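PDB 3VYK: C-type lectin domain family 4, member a4 from Mus musculus, which is a cell-surface C-type lectin whose calcium-bearing carbohydrate-recognition domain binds N-glycans, consistent with a role as an inhibitory pattern-recognition receptor of dendritic cells. Local coordinates for residues S12-L18 with S123-K129; A23-S28 with F62-L66. All blocks are in the same frame, centred on the assembly; numbering follows the deposited sequence.

Contact 1: S12-L18 with S123-K129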
loop_
_atom_site.group_PDB
_atom_site.type_symbol
_atom_site.label_atom_id
_atom_site.label_comp_id
_atom_site.label_asym_id
_atom_site.label_seq_id
_atom_site.Cartn_x
_atom_site.Cartn_y
_atom_site.Cartn_z
ATOM N N SER A 12 -7.928 13.254 -7.258
ATOM C CA SER A 12 -6.800 13.699 -8.076
ATOM C C SER A 12 -5.888 12.574 -8.568
ATOM O O SER A 12 -4.942 12.842 -9.302
ATOM C CB SER A 12 -5.965 14.715 -7.297
ATOM O OG SER A 12 -5.460 14.146 -6.102
ATOM N N HIS A 13 -6.167 11.329 -8.179
ATOM C CA HIS A 13 -5.294 10.204 -8.527
ATOM C C HIS A 13 -5.987 9.080 -9.260
ATOM O O HIS A 13 -7.223 8.956 -9.246
ATOM C CB HIS A 13 -4.645 9.616 -7.278
ATOM C CG HIS A 13 -3.674 10.534 -6.591
ATOM N ND1 HIS A 13 -4.040 11.339 -5.572
ATOM C CD2 HIS A 13 -2.313 10.744 -6.794
ATOM C CE1 HIS A 13 -2.966 12.036 -5.145
ATOM N NE2 HIS A 13 -1.911 11.676 -5.899
ATOM N N CYS A 14 -5.168 8.254 -9.911
ATOM C CA CYS A 14 -5.578 6.984 -10.509
ATOM C C CYS A 14 -4.901 5.835 -9.774
ATOM O O CYS A 14 -3.716 5.920 -9.418
ATOM C CB CYS A 14 -5.167 6.919 -11.983
ATOM S SG CYS A 14 -5.846 8.239 -13.007
ATOM N N TYR A 15 -5.652 4.752 -9.588
ATOM C CA TYR A 15 -5.194 3.594 -8.809
ATOM C C TYR A 15 -5.253 2.316 -9.632
ATOM O O TYR A 15 -6.200 2.085 -10.371
ATOM C CB TYR A 15 -6.038 3.459 -7.536
ATOM C CG TYR A 15 -5.894 4.655 -6.632
ATOM C CD1 TYR A 15 -5.019 4.631 -5.559
ATOM C CD2 TYR A 15 -6.618 5.830 -6.869
ATOM C CE1 TYR A 15 -4.866 5.737 -4.735
ATOM C CE2 TYR A 15 -6.465 6.941 -6.065
ATOM C CZ TYR A 15 -5.602 6.890 -4.987
ATOM O OH TYR A 15 -5.446 7.993 -4.181
ATOM N N PHE A 16 -4.232 1.480 -9.486
ATOM C CA PHE A 16 -4.185 0.199 -10.188
ATOM C C PHE A 16 -3.975 -0.903 -9.167
ATOM O O PHE A 16 -3.041 -0.838 -8.358
ATOM C CB PHE A 16 -3.050 0.178 -11.214
ATOM C CG PHE A 16 -3.062 -1.037 -12.100
ATOM C CD1 PHE A 16 -3.913 -1.105 -13.194
ATOM C CD2 PHE A 16 -2.224 -2.115 -11.833
ATOM C CE1 PHE A 16 -3.930 -2.229 -14.010
ATOM C CE2 PHE A 16 -2.234 -3.244 -12.645
ATOM C CZ PHE A 16 -3.091 -3.300 -13.731
ATOM N N ILE A 17 -4.845 -1.905 -9.208
ATOM C CA ILE A 17 -4.774 -3.029 -8.292
ATOM C C ILE A 17 -4.026 -4.146 -8.999
ATOM O O ILE A 17 -4.535 -4.735 -9.957
ATOM C CB ILE A 17 -6.181 -3.509 -7.856
ATOM C CG1 ILE A 17 -7.071 -2.328 -7.424
ATOM C CG2 ILE A 17 -6.067 -4.610 -6.801
ATOM C CD1 ILE A 17 -6.564 -1.521 -6.237
ATOM N N LEU A 18 -2.805 -4.407 -8.543
ATOM C CA LEU A 18 -1.927 -5.373 -9.187
ATOM C C LEU A 18 -2.249 -6.764 -8.649
ATOM O O LEU A 18 -1.684 -7.205 -7.639
ATOM C CB LEU A 18 -0.461 -4.990 -8.947
ATOM C CG LEU A 18 0.557 -5.281 -10.046
ATOM C CD1 LEU A 18 1.840 -4.508 -9.794
ATOM C CD2 LEU A 18 0.830 -6.773 -10.148
ATOM N N SER A 123 -0.162 -5.740 -4.901
ATOM C CA SER A 123 0.201 -4.361 -4.575
ATOM C C SER A 123 -0.801 -3.404 -5.190
ATOM O O SER A 123 -1.649 -3.813 -5.991
ATOM C CB SER A 123 1.633 -4.045 -5.044
ATOM O OG SER A 123 1.796 -4.261 -6.433
ATOM N N VAL A 124 -0.715 -2.140 -4.779
ATOM C CA VAL A 124 -1.532 -1.065 -5.355
ATOM C C VAL A 124 -0.622 0.063 -5.839
ATOM O O VAL A 124 0.205 0.565 -5.073
ATOM C CB VAL A 124 -2.540 -0.504 -4.325
ATOM C CG1 VAL A 124 -3.392 0.595 -4.961
ATOM C CG2 VAL A 124 -3.441 -1.610 -3.790
ATOM N N CYS A 125 -0.758 0.440 -7.112
ATOM C CA CYS A 125 -0.007 1.550 -7.692
ATOM C C CYS A 125 -0.883 2.775 -7.767
ATOM O O CYS A 125 -2.109 2.678 -7.835
ATOM C CB CYS A 125 0.478 1.242 -9.112
ATOM S SG CYS A 125 1.478 -0.247 -9.296
ATOM N N GLN A 126 -0.228 3.927 -7.772
ATOM C CA GLN A 126 -0.918 5.200 -7.766
ATOM C C GLN A 126 -0.173 6.210 -8.620
ATOM O O GLN A 126 1.052 6.257 -8.609
ATOM C CB GLN A 126 -1.029 5.677 -6.329
ATOM C CG GLN A 126 -1.495 7.102 -6.152
ATOM C CD GLN A 126 -1.382 7.528 -4.718
ATOM O OE1 GLN A 126 -0.405 7.221 -4.057
ATOM N NE2 GLN A 126 -2.393 8.234 -4.223
ATOM N N VAL A 127 -0.928 7.017 -9.364
ATOM C CA VAL A 127 -0.349 8.103 -10.146
ATOM C C VAL A 127 -1.322 9.279 -10.154
ATOM O O VAL A 127 -2.530 9.078 -10.094
ATOM C CB VAL A 127 -0.003 7.639 -11.586
ATOM C CG1 VAL A 127 -1.251 7.238 -12.367
ATOM C CG2 VAL A 127 0.799 8.707 -12.328
ATOM N N LYS A 128 -0.799 10.501 -10.199
ATOM C CA LYS A 128 -1.659 11.671 -10.358
ATOM C C LYS A 128 -2.334 11.629 -11.731
ATOM O O LYS A 128 -1.725 11.221 -12.718
ATOM C CB LYS A 128 -0.854 12.966 -10.186
ATOM C CG LYS A 128 -1.711 14.220 -10.230
ATOM C CD LYS A 128 -0.886 15.492 -10.188
ATOM C CE LYS A 128 -1.800 16.707 -10.292
ATOM N NZ LYS A 128 -1.027 17.976 -10.378
ATOM N N LYS A 129 -3.597 12.042 -11.796
ATOM C CA LYS A 129 -4.264 12.192 -13.092
ATOM C C LYS A 129 -3.497 13.146 -14.012
ATOM O O LYS A 129 -2.902 14.125 -13.551
ATOM C CB LYS A 129 -5.683 12.717 -12.896
ATOM C CG LYS A 129 -6.645 11.721 -12.274
ATOM C CD LYS A 129 -8.048 12.298 -12.252
ATOM C CE LYS A 129 -9.069 11.325 -11.698
ATOM N NZ LYS A 129 -10.338 12.056 -11.414
#
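The shortest polar bond between the two strands runs from Cys14 N to Val127 O, 2.8 Å long and almost straight at the hydrogen (177°). It begins a regular antiparallel ladder: Cys14 with Val127, Phe16 with Cys125 and Leu18 with Ser123 are hydrogen-bonded pairs, and only the last bond, Ser123 N to Leu18 O, is weak at 3.5 Å. Lys129 N adds a bond to Ser12 O. Gln126 fits between two rings: with CG anti to the backbone N (chi1 169°) and the chain extended, it runs beside the Tyr15 ring and brings NE2 over the centre of one face of the His13 ring, 3.5 Å from His13 CG; NE2 is also 3.1 Å from Tyr15 OH. The other end of the amide is held by Val41, whose N donates to OE1. On the face of the sheet that carries Tyr15 and Gln126, Ile17 CD1 rests on both methyls of Val124, 4.0 Å from CG2. On the opposite face, with Cys14 and Phe16, Leu18 CD1 lies 3.4 Å from Ser123 OG. This pairing closes the C-type lectin fold, with strand 8-10 beside 13-19, strands 38-39 and 61-67 beside 121-128, and Phe50 of helix 45-53 against Tyr15.

Contact 2: A23-S28 with F62-L66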
loop_
_atom_site.group_PDB
_atom_site.type_symbol
_atom_site.label_atom_id
_atom_site.label_comp_id
_atom_site.label_asym_id
_atom_site.label_seq_id
_atom_site.Cartn_x
_atom_site.Cartn_y
_atom_site.Cartn_z
ATOM N N ALA A 23 4.882 -10.255 -6.085
ATOM C CA ALA A 23 6.273 -9.839 -6.164
ATOM C C ALA A 23 6.686 -9.273 -4.820
ATOM O O ALA A 23 5.828 -8.869 -4.021
ATOM C CB ALA A 23 6.453 -8.790 -7.254
ATOM N N SER A 24 7.993 -9.242 -4.576
ATOM C CA SER A 24 8.558 -8.548 -3.418
ATOM C C SER A 24 8.235 -7.052 -3.444
ATOM O O SER A 24 7.740 -6.523 -4.444
ATOM C CB SER A 24 10.074 -8.722 -3.395
ATOM O OG SER A 24 10.670 -7.946 -4.428
ATOM N N TRP A 25 8.526 -6.362 -2.346
ATOM C CA TRP A 25 8.288 -4.924 -2.305
ATOM C C TRP A 25 9.052 -4.195 -3.389
ATOM O O TRP A 25 8.471 -3.409 -4.139
ATOM C CB TRP A 25 8.591 -4.351 -0.928
ATOM C CG TRP A 25 8.183 -2.904 -0.839
ATOM C CD1 TRP A 25 6.976 -2.387 -0.372
ATOM C CD2 TRP A 25 8.961 -1.746 -1.265
ATOM N NE1 TRP A 25 6.970 -1.023 -0.462
ATOM C CE2 TRP A 25 8.131 -0.574 -0.994
ATOM C CE3 TRP A 25 10.231 -1.565 -1.815
ATOM C CZ2 TRP A 25 8.557 0.712 -1.289
ATOM C CZ3 TRP A 25 10.653 -0.262 -2.103
ATOM C CH2 TRP A 25 9.835 0.848 -1.841
ATOM N N ASN A 26 10.354 -4.455 -3.491
ATOM C CA ASN A 26 11.175 -3.768 -4.492
ATOM C C ASN A 26 10.717 -4.057 -5.929
ATOM O O ASN A 26 10.631 -3.143 -6.747
ATOM C CB ASN A 26 12.670 -4.058 -4.278
ATOM C CG ASN A 26 13.309 -3.114 -3.268
ATOM O OD1 ASN A 26 13.555 -1.938 -3.557
ATOM N ND2 ASN A 26 13.586 -3.621 -2.085
ATOM N N GLU A 27 10.384 -5.314 -6.212
ATOM C CA GLU A 27 9.889 -5.691 -7.535
ATOM C C GLU A 27 8.536 -5.031 -7.828
ATOM O O GLU A 27 8.280 -4.614 -8.959
ATOM C CB GLU A 27 9.791 -7.213 -7.670
ATOM C CG GLU A 27 11.130 -7.936 -7.745
ATOM C CD GLU A 27 11.008 -9.435 -7.504
ATOM O OE1 GLU A 27 9.975 -9.902 -6.959
ATOM O OE2 GLU A 27 11.964 -10.162 -7.854
ATOM N N SER A 28 7.687 -4.932 -6.805
ATOM C CA SER A 28 6.385 -4.260 -6.919
ATOM C C SER A 28 6.527 -2.780 -7.239
ATOM O O SER A 28 5.829 -2.256 -8.115
ATOM C CB SER A 28 5.577 -4.437 -5.628
ATOM O OG SER A 28 5.265 -5.798 -5.423
ATOM N N PHE A 62 0.985 -4.692 -1.015
ATOM C CA PHE A 62 2.026 -3.750 -0.620
ATOM C C PHE A 62 1.571 -2.319 -0.850
ATOM O O PHE A 62 0.930 -2.008 -1.876
ATOM C CB PHE A 62 3.319 -3.979 -1.412
ATOM C CG PHE A 62 4.199 -5.058 -0.853
ATOM C CD1 PHE A 62 4.662 -4.992 0.462
ATOM C CD2 PHE A 62 4.604 -6.112 -1.657
ATOM C CE1 PHE A 62 5.485 -5.982 0.990
ATOM C CE2 PHE A 62 5.433 -7.099 -1.140
ATOM C CZ PHE A 62 5.875 -7.037 0.176
ATOM N N ILE A 63 1.921 -1.466 0.107
ATOM C CA ILE A 63 1.769 -0.015 -0.040
ATOM C C ILE A 63 3.136 0.643 0.037
ATOM O O ILE A 63 4.135 -0.030 0.309
ATOM C CB ILE A 63 0.783 0.563 0.999
ATOM C CG1 ILE A 63 1.349 0.466 2.423
ATOM C CG2 ILE A 63 -0.563 -0.136 0.866
ATOM C CD1 ILE A 63 0.487 1.110 3.505
ATOM N N GLY A 64 3.201 1.947 -0.200
ATOM C CA GLY A 64 4.478 2.650 -0.268
ATOM C C GLY A 64 5.018 3.159 1.058
ATOM O O GLY A 64 5.543 4.268 1.115
ATOM N N LEU A 65 4.895 2.349 2.114
ATOM C CA LEU A 65 5.295 2.747 3.463
ATOM C C LEU A 65 6.429 1.849 3.927
ATOM O O LEU A 65 6.319 0.626 3.843
ATOM C CB LEU A 65 4.098 2.627 4.423
ATOM C CG LEU A 65 4.278 3.238 5.812
ATOM C CD1 LEU A 65 4.513 4.743 5.736
ATOM C CD2 LEU A 65 3.079 2.919 6.703
ATOM N N LEU A 66 7.500 2.460 4.423
ATOM C CA LEU A 66 8.709 1.727 4.823
ATOM C C LEU A 66 9.221 2.148 6.186
ATOM O O LEU A 66 9.141 3.309 6.540
ATOM C CB LEU A 66 9.825 1.985 3.818
ATOM C CG LEU A 66 9.550 1.577 2.375
ATOM C CD1 LEU A 66 10.639 2.135 1.480
ATOM C CD2 LEU A 66 9.468 0.068 2.251
#
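Aromatic contacts dominate where Trp25 meets Phe62. The indole turns an edge to the face of the phenyl ring in a T-shaped pair, with planes at 85° and Trp25 CD1 3.6 Å from Phe62 CD1. Trp25 CB sits over that phenyl face as well, 4.0 Å from the Phe62 ring centroid, a CH-pi contact. Ala23 O approaches the rim of the same ring in its plane, 3.4 Å from Phe62 CE2. A second CH-pi contact reaches the indole: Leu66 CD2 stands 3.8 Å from the centroid of the six-membered ring of Trp25, over one face. In this C-type lectin domain the contact sets the first turn of helix 25-34 against strand 61-67 where that strand turns a corner at Gly64. Trp25 CG lies opposite the backbone N (chi1 -173°), which carries the indole out to the corner. Hydrogen bonding across the contact uses Trp25 NE1, which donates to Ile63 O at 3.1 Å, nearly in the indole plane. Within the helix start, Ser24 and Glu27 form a capping box, Glu27 N giving to Ser24 OG at 3.2 Å and Ser24 N to Glu27 OE1. Ser24 O accepts from both Ser28 N and Ser28 OG, arriving from opposite faces of its plane.

In the fold
Both contacts reach the same sheet, contact 1 by pairing two of its strands, contact 2 by laying helix 25-34 on one. Strand 121-128 of contact 1 runs parallel to its neighbour 61-67 of contact 2, and the centres lie about 14 Å apart. Ser123 bridges them directly, its CB 3.8 Å from Phe62 O and its OG 3.9 Å from Ser28 CB. In sequence, both segments of contact 2 fall between those of contact 1. The glycan lies nearer contact 2: the Phe62 side chain is about 7 Å from a bound N-acetylglucosamine, whereas that of Ser123 is about 13 Å from one. Phe62 also meets His121 and Ile115 of the glycan pocket, and its side chain is about 9 Å from those of the calcium ligands Glu98 and Asp114.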